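Local coordinates for protein computational Design of Enzyme (Synthetic construct, PDB 3TP4) that is a computationally designed protein, probably meant to carry an activated serine in a catalytic triad on a glycosyl hydrolase family 26 barrel, at residues I168-W182 / N212-G224. Numbering follows the deposited sequence.
Sequences IVFRPWHENAGSWFW and NFLYAWGPGGGFG. With ACY (acetic acid), chain C.
Ile168 beside Phe213 opens a run of parallel strand pairing between 168-172 and 213-217, a worked example of how neighbouring strands of a TIM barrel are joined and how the loops beyond them stay in touch. The backbone bonds alternate in the parallel manner: Ile168 N gives to Asn212 O, Leu214 N to Ile168 O, Phe170 N to Leu214 O, and Ala216 N to Phe170 O at 2.8 Å. Beyond Arg171 and Ala216 the strands part, and a water donates to both Pro172 O and Ala216 O.

Arg171 carries the polar contact between the strand ends. With CG anti to the backbone N (chi1 180°) and the chain extended, NH2 meets Gly218 O at 2.8 Å, near the guanidinium plane but above the carbonyl plane, while a water links NE to Gly218 N. A salt bridge to Asp246 also holds NH2, and His174 CG lies over one face of the guanidinium, offset toward its rim. Farther on, Trp182 NE1 sends an almost straight bond (174°) to Gly221 O, 2.8 Å away and in the indole plane.

Apolar contacts occupy both faces of the sheet. Phe170 CB sits over the Phe213 ring, 3.8 Å from its centroid, and the two ring planes are tilted by only 24° but offset, so they overlap little; opposite, Val169 CG1 touches Ala216 CB at 3.8 Å. In the loops, Phe223 CE1 comes within 3.4 Å of Trp182 CZ2, the two ring planes close to parallel and displaced, with little overlap. Replacing Trp182 with an alanine would probably leave Gly221 O without its indole donor and Phe223 with a gap where the indole lay.

Helices 141-157 and 190-207 cover the Phe170 side, and strands 107-113 and 242-249 flank the pair.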
loop_
_atom_site.group_PDB
_atom_site.type_symbol
_atom_site.label_atom_id
_atom_site.label_comp_id
_atom_site.label_asym_id
_atom_site.label_seq_id
_atom_site.Cartn_x
_atom_site.Cartn_y
_atom_site.Cartn_z
ATOM N N ILE A 168 8.312 0.384 8.071
ATOM C CA ILE A 168 6.880 0.581 7.921
ATOM C C ILE A 168 6.441 0.067 6.552
ATOM O O ILE A 168 7.065 0.377 5.534
ATOM C CB ILE A 168 6.508 2.082 8.040
ATOM C CG1 ILE A 168 6.693 2.567 9.478
ATOM C CG2 ILE A 168 5.063 2.322 7.622
ATOM C CD1 ILE A 168 6.564 4.068 9.617
ATOM N N VAL A 169 5.394 -0.744 6.530
ATOM C CA VAL A 169 4.807 -1.172 5.267
ATOM C C VAL A 169 3.808 -0.102 4.866
ATOM O O VAL A 169 2.732 0.017 5.469
ATOM C CB VAL A 169 4.099 -2.530 5.412
ATOM C CG1 VAL A 169 3.514 -2.970 4.073
ATOM C CG2 VAL A 169 5.075 -3.565 5.951
ATOM N N PHE A 170 4.196 0.712 3.891
ATOM C CA PHE A 170 3.407 1.871 3.487
ATOM C C PHE A 170 2.588 1.530 2.259
ATOM O O PHE A 170 3.137 1.076 1.260
ATOM C CB PHE A 170 4.329 3.056 3.157
ATOM C CG PHE A 170 3.600 4.257 2.660
ATOM C CD1 PHE A 170 2.607 4.849 3.433
ATOM C CD2 PHE A 170 3.904 4.807 1.422
ATOM C CE1 PHE A 170 1.931 5.965 2.981
ATOM C CE2 PHE A 170 3.231 5.925 0.964
ATOM C CZ PHE A 170 2.246 6.504 1.739
ATOM N N ARG A 171 1.279 1.748 2.341
ATOM C CA ARG A 171 0.365 1.409 1.263
ATOM C C ARG A 171 -0.299 2.666 0.724
ATOM O O ARG A 171 -1.334 3.103 1.242
ATOM C CB ARG A 171 -0.713 0.445 1.756
ATOM C CG ARG A 171 -1.700 0.059 0.669
ATOM C CD ARG A 171 -2.776 -0.886 1.191
ATOM N NE ARG A 171 -3.624 -1.351 0.098
ATOM C CZ ARG A 171 -4.665 -2.162 0.247
ATOM N NH1 ARG A 171 -4.994 -2.622 1.457
ATOM N NH2 ARG A 171 -5.372 -2.511 -0.819
ATOM N N PRO A 172 0.284 3.250 -0.331
ATOM C CA PRO A 172 -0.222 4.541 -0.825
ATOM C C PRO A 172 -1.407 4.441 -1.798
ATOM O O PRO A 172 -1.299 3.820 -2.855
ATOM C CB PRO A 172 1.000 5.146 -1.525
ATOM C CG PRO A 172 1.799 3.973 -1.974
ATOM C CD PRO A 172 1.550 2.852 -0.978
ATOM N N TRP A 173 -2.524 5.062 -1.418
ATOM C CA TRP A 173 -3.691 5.269 -2.288
ATOM C C TRP A 173 -4.507 4.012 -2.564
ATOM O O TRP A 173 -4.415 3.417 -3.648
ATOM C CB TRP A 173 -3.281 5.962 -3.595
ATOM C CG TRP A 173 -2.302 7.078 -3.366
ATOM C CD1 TRP A 173 -1.087 7.239 -3.968
ATOM C CD2 TRP A 173 -2.445 8.172 -2.449
ATOM N NE1 TRP A 173 -0.465 8.366 -3.481
ATOM C CE2 TRP A 173 -1.281 8.963 -2.557
ATOM C CE3 TRP A 173 -3.449 8.571 -1.562
ATOM C CZ2 TRP A 173 -1.092 10.127 -1.806
ATOM C CZ3 TRP A 173 -3.254 9.717 -0.799
ATOM C CH2 TRP A 173 -2.087 10.485 -0.933
ATOM N N HIS A 174 -5.310 3.612 -1.577
ATOM C CA HIS A 174 -6.203 2.471 -1.728
ATOM C C HIS A 174 -7.631 2.859 -1.303
ATOM O O HIS A 174 -7.828 3.770 -0.499
ATOM C CB HIS A 174 -5.695 1.265 -0.915
ATOM C CG HIS A 174 -5.641 1.522 0.559
ATOM N ND1 HIS A 174 -6.549 0.981 1.443
ATOM C CD2 HIS A 174 -4.813 2.299 1.298
ATOM C CE1 HIS A 174 -6.269 1.393 2.669
ATOM N NE2 HIS A 174 -5.224 2.199 2.606
ATOM N N GLU A 175 -8.608 2.156 -1.864
ATOM C CA GLU A 175 -10.027 2.448 -1.686
ATOM C C GLU A 175 -10.547 1.880 -0.381
ATOM O O GLU A 175 -10.374 0.694 -0.110
ATOM C CB GLU A 175 -10.799 1.832 -2.855
ATOM C CG GLU A 175 -12.319 1.937 -2.768
ATOM C CD GLU A 175 -12.812 3.369 -2.604
ATOM O OE1 GLU A 175 -12.967 4.071 -3.621
ATOM O OE2 GLU A 175 -13.032 3.792 -1.456
ATOM N N ASN A 176 -11.213 2.711 0.417
ATOM C CA ASN A 176 -11.756 2.247 1.693
ATOM C C ASN A 176 -13.190 1.712 1.669
ATOM O O ASN A 176 -13.664 1.178 2.661
ATOM C CB ASN A 176 -11.586 3.306 2.778
ATOM C CG ASN A 176 -10.178 3.326 3.344
ATOM O OD1 ASN A 176 -9.647 2.288 3.761
ATOM N ND2 ASN A 176 -9.560 4.497 3.344
ATOM N N ALA A 177 -13.874 1.847 0.540
ATOM C CA ALA A 177 -15.168 1.179 0.345
ATOM C C ALA A 177 -14.998 0.129 -0.761
ATOM O O ALA A 177 -14.014 0.191 -1.484
ATOM C CB ALA A 177 -16.222 2.201 -0.049
ATOM N N GLY A 178 -15.902 -0.845 -0.910
ATOM C CA GLY A 178 -16.960 -1.184 0.026
ATOM C C GLY A 178 -16.604 -2.555 0.570
ATOM O O GLY A 178 -15.857 -2.636 1.539
ATOM N N SER A 179 -17.107 -3.628 -0.049
ATOM C CA SER A 179 -16.718 -4.992 0.345
ATOM C C SER A 179 -15.602 -5.574 -0.525
ATOM O O SER A 179 -14.912 -6.522 -0.114
ATOM C CB SER A 179 -17.917 -5.949 0.345
ATOM O OG SER A 179 -18.495 -6.045 1.639
ATOM N N TRP A 180 -15.443 -5.029 -1.732
ATOM C CA TRP A 180 -14.387 -5.492 -2.629
ATOM C C TRP A 180 -13.300 -4.456 -2.837
ATOM O O TRP A 180 -12.243 -4.787 -3.373
ATOM C CB TRP A 180 -14.940 -5.936 -3.988
ATOM C CG TRP A 180 -16.013 -6.966 -3.891
ATOM C CD1 TRP A 180 -17.350 -6.797 -4.176
ATOM C CD2 TRP A 180 -15.860 -8.329 -3.470
ATOM N NE1 TRP A 180 -18.025 -7.977 -3.971
ATOM C CE2 TRP A 180 -17.138 -8.933 -3.537
ATOM C CE3 TRP A 180 -14.767 -9.101 -3.053
ATOM C CZ2 TRP A 180 -17.354 -10.275 -3.196
ATOM C CZ3 TRP A 180 -14.980 -10.434 -2.711
ATOM C CH2 TRP A 180 -16.267 -11.006 -2.789
ATOM N N PHE A 181 -13.575 -3.205 -2.463
ATOM C CA PHE A 181 -12.538 -2.175 -2.377
ATOM C C PHE A 181 -11.815 -1.842 -3.693
ATOM O O PHE A 181 -10.613 -1.564 -3.676
ATOM C CB PHE A 181 -11.477 -2.561 -1.314
ATOM C CG PHE A 181 -12.050 -2.922 0.042
ATOM C CD1 PHE A 181 -12.266 -1.949 1.005
ATOM C CD2 PHE A 181 -12.347 -4.240 0.356
ATOM C CE1 PHE A 181 -12.784 -2.285 2.254
ATOM C CE2 PHE A 181 -12.868 -4.586 1.601
ATOM C CZ PHE A 181 -13.084 -3.606 2.552
ATOM N N TRP A 182 -12.507 -1.865 -4.830
ATOM C CA TRP A 182 -11.861 -1.406 -6.057
ATOM C C TRP A 182 -11.962 0.112 -6.101
ATOM O O TRP A 182 -13.036 0.666 -5.881
ATOM C CB TRP A 182 -12.545 -1.949 -7.318
ATOM C CG TRP A 182 -12.575 -3.435 -7.507
ATOM C CD1 TRP A 182 -12.560 -4.405 -6.540
ATOM C CD2 TRP A 182 -12.656 -4.117 -8.760
ATOM N NE1 TRP A 182 -12.629 -5.650 -7.125
ATOM C CE2 TRP A 182 -12.685 -5.500 -8.486
ATOM C CE3 TRP A 182 -12.707 -3.690 -10.091
ATOM C CZ2 TRP A 182 -12.767 -6.462 -9.498
ATOM C CZ3 TRP A 182 -12.779 -4.643 -11.094
ATOM C CH2 TRP A 182 -12.812 -6.008 -10.795
ATOM N N ASN A 212 12.923 3.862 5.347
ATOM C CA ASN A 212 12.322 2.830 6.203
ATOM C C ASN A 212 10.923 2.398 5.748
ATOM O O ASN A 212 10.116 1.941 6.559
ATOM C CB ASN A 212 12.325 3.251 7.694
ATOM C CG ASN A 212 11.572 4.554 7.941
ATOM O OD1 ASN A 212 11.662 5.489 7.150
ATOM N ND2 ASN A 212 10.819 4.614 9.038
ATOM N N PHE A 213 10.650 2.539 4.449
ATOM C CA PHE A 213 9.398 2.065 3.865
ATOM C C PHE A 213 9.565 0.801 3.005
ATOM O O PHE A 213 10.523 0.662 2.223
ATOM C CB PHE A 213 8.743 3.136 2.983
ATOM C CG PHE A 213 7.942 4.164 3.733
ATOM C CD1 PHE A 213 7.880 4.155 5.108
ATOM C CD2 PHE A 213 7.239 5.140 3.042
ATOM C CE1 PHE A 213 7.140 5.102 5.784
ATOM C CE2 PHE A 213 6.503 6.089 3.710
ATOM C CZ PHE A 213 6.451 6.070 5.088
ATOM N N LEU A 214 8.607 -0.107 3.161
ATOM C CA LEU A 214 8.318 -1.138 2.175
ATOM C C LEU A 214 7.004 -0.698 1.532
ATOM O O LEU A 214 6.154 -0.117 2.199
ATOM C CB LEU A 214 8.154 -2.504 2.845
ATOM C CG LEU A 214 9.403 -3.033 3.555
ATOM C CD1 LEU A 214 9.149 -4.389 4.233
ATOM C CD2 LEU A 214 10.591 -3.129 2.570
ATOM N N TYR A 215 6.846 -0.947 0.239
ATOM C CA TYR A 215 5.716 -0.387 -0.494
ATOM C C TYR A 215 4.677 -1.440 -0.831
ATOM O O TYR A 215 4.972 -2.417 -1.506
ATOM C CB TYR A 215 6.201 0.353 -1.747
ATOM C CG TYR A 215 6.939 1.623 -1.391
ATOM C CD1 TYR A 215 8.326 1.623 -1.220
ATOM C CD2 TYR A 215 6.250 2.806 -1.184
ATOM C CE1 TYR A 215 9.004 2.777 -0.880
ATOM C CE2 TYR A 215 6.917 3.968 -0.837
ATOM C CZ TYR A 215 8.290 3.945 -0.690
ATOM O OH TYR A 215 8.941 5.101 -0.343
ATOM N N ALA A 216 3.461 -1.235 -0.340
ATOM C CA ALA A 216 2.381 -2.186 -0.569
ATOM C C ALA A 216 1.370 -1.643 -1.574
ATOM O O ALA A 216 1.129 -0.437 -1.647
ATOM C CB ALA A 216 1.688 -2.546 0.755
ATOM N N TRP A 217 0.796 -2.555 -2.349
ATOM C CA TRP A 217 -0.258 -2.250 -3.308
ATOM C C TRP A 217 -1.227 -3.421 -3.327
ATOM O O TRP A 217 -0.815 -4.564 -3.495
ATOM C CB TRP A 217 0.333 -2.074 -4.708
ATOM C CG TRP A 217 -0.674 -2.177 -5.843
ATOM C CD1 TRP A 217 -1.466 -1.167 -6.345
ATOM C CD2 TRP A 217 -0.970 -3.346 -6.628
ATOM N NE1 TRP A 217 -2.229 -1.647 -7.406
ATOM C CE2 TRP A 217 -1.946 -2.978 -7.586
ATOM C CE3 TRP A 217 -0.508 -4.671 -6.609
ATOM C CZ2 TRP A 217 -2.457 -3.888 -8.513
ATOM C CZ3 TRP A 217 -1.019 -5.566 -7.522
ATOM C CH2 TRP A 217 -1.984 -5.173 -8.467
ATOM N N GLY A 218 -2.508 -3.137 -3.142
ATOM C CA GLY A 218 -3.546 -4.147 -3.303
ATOM C C GLY A 218 -4.714 -3.507 -4.028
ATOM O O GLY A 218 -5.188 -2.450 -3.609
ATOM N N PRO A 219 -5.178 -4.125 -5.129
ATOM C CA PRO A 219 -6.151 -3.434 -5.978
ATOM C C PRO A 219 -7.606 -3.680 -5.575
ATOM O O PRO A 219 -8.502 -3.141 -6.223
ATOM C CB PRO A 219 -5.876 -4.024 -7.360
ATOM C CG PRO A 219 -5.454 -5.424 -7.067
ATOM C CD PRO A 219 -4.666 -5.351 -5.764
ATOM N N GLY A 220 -7.832 -4.467 -4.529
ATOM C CA GLY A 220 -9.186 -4.804 -4.114
ATOM C C GLY A 220 -9.317 -6.309 -3.926
ATOM O O GLY A 220 -8.357 -6.966 -3.540
ATOM N N GLY A 221 -10.498 -6.855 -4.207
ATOM C CA GLY A 221 -10.720 -8.287 -4.087
ATOM C C GLY A 221 -11.847 -8.797 -4.961
ATOM O O GLY A 221 -12.512 -8.021 -5.649
ATOM N N GLY A 222 -12.060 -10.112 -4.920
ATOM C CA GLY A 222 -13.089 -10.758 -5.711
ATOM C C GLY A 222 -12.755 -10.739 -7.186
ATOM O O GLY A 222 -13.540 -10.243 -7.995
ATOM N N PHE A 223 -11.596 -11.287 -7.537
ATOM C CA PHE A 223 -11.147 -11.298 -8.925
ATOM C C PHE A 223 -11.420 -12.607 -9.652
ATOM O O PHE A 223 -11.250 -12.689 -10.868
ATOM C CB PHE A 223 -9.655 -10.916 -9.003
ATOM C CG PHE A 223 -9.378 -9.523 -8.509
ATOM C CD1 PHE A 223 -9.715 -8.424 -9.285
ATOM C CD2 PHE A 223 -8.814 -9.308 -7.255
ATOM C CE1 PHE A 223 -9.486 -7.132 -8.830
ATOM C CE2 PHE A 223 -8.584 -8.022 -6.791
ATOM C CZ PHE A 223 -8.915 -6.929 -7.577
ATOM N N GLY A 224 -11.854 -13.634 -8.919
ATOM C CA GLY A 224 -12.093 -14.933 -9.529
ATOM C C GLY A 224 -10.786 -15.524 -10.015
ATOM O O GLY A 224 -10.746 -16.355 -10.936
HETATM C C ACY C . -18.111 -3.599 -3.620
HETATM O O ACY C . -16.860 -3.479 -3.417
HETATM O OXT ACY C . -18.608 -3.325 -4.753
HETATM C CH3 ACY C . -18.993 -4.188 -2.565
HETATM O O HOH W 1 -3.252 -0.397 -2.673
HETATM O O HOH W 2 -1.088 1.011 -2.513
HETATM O O HOH W 3 -4.953 0.623 -4.614
HETATM O O HOH W 4 -7.435 0.057 -3.840
#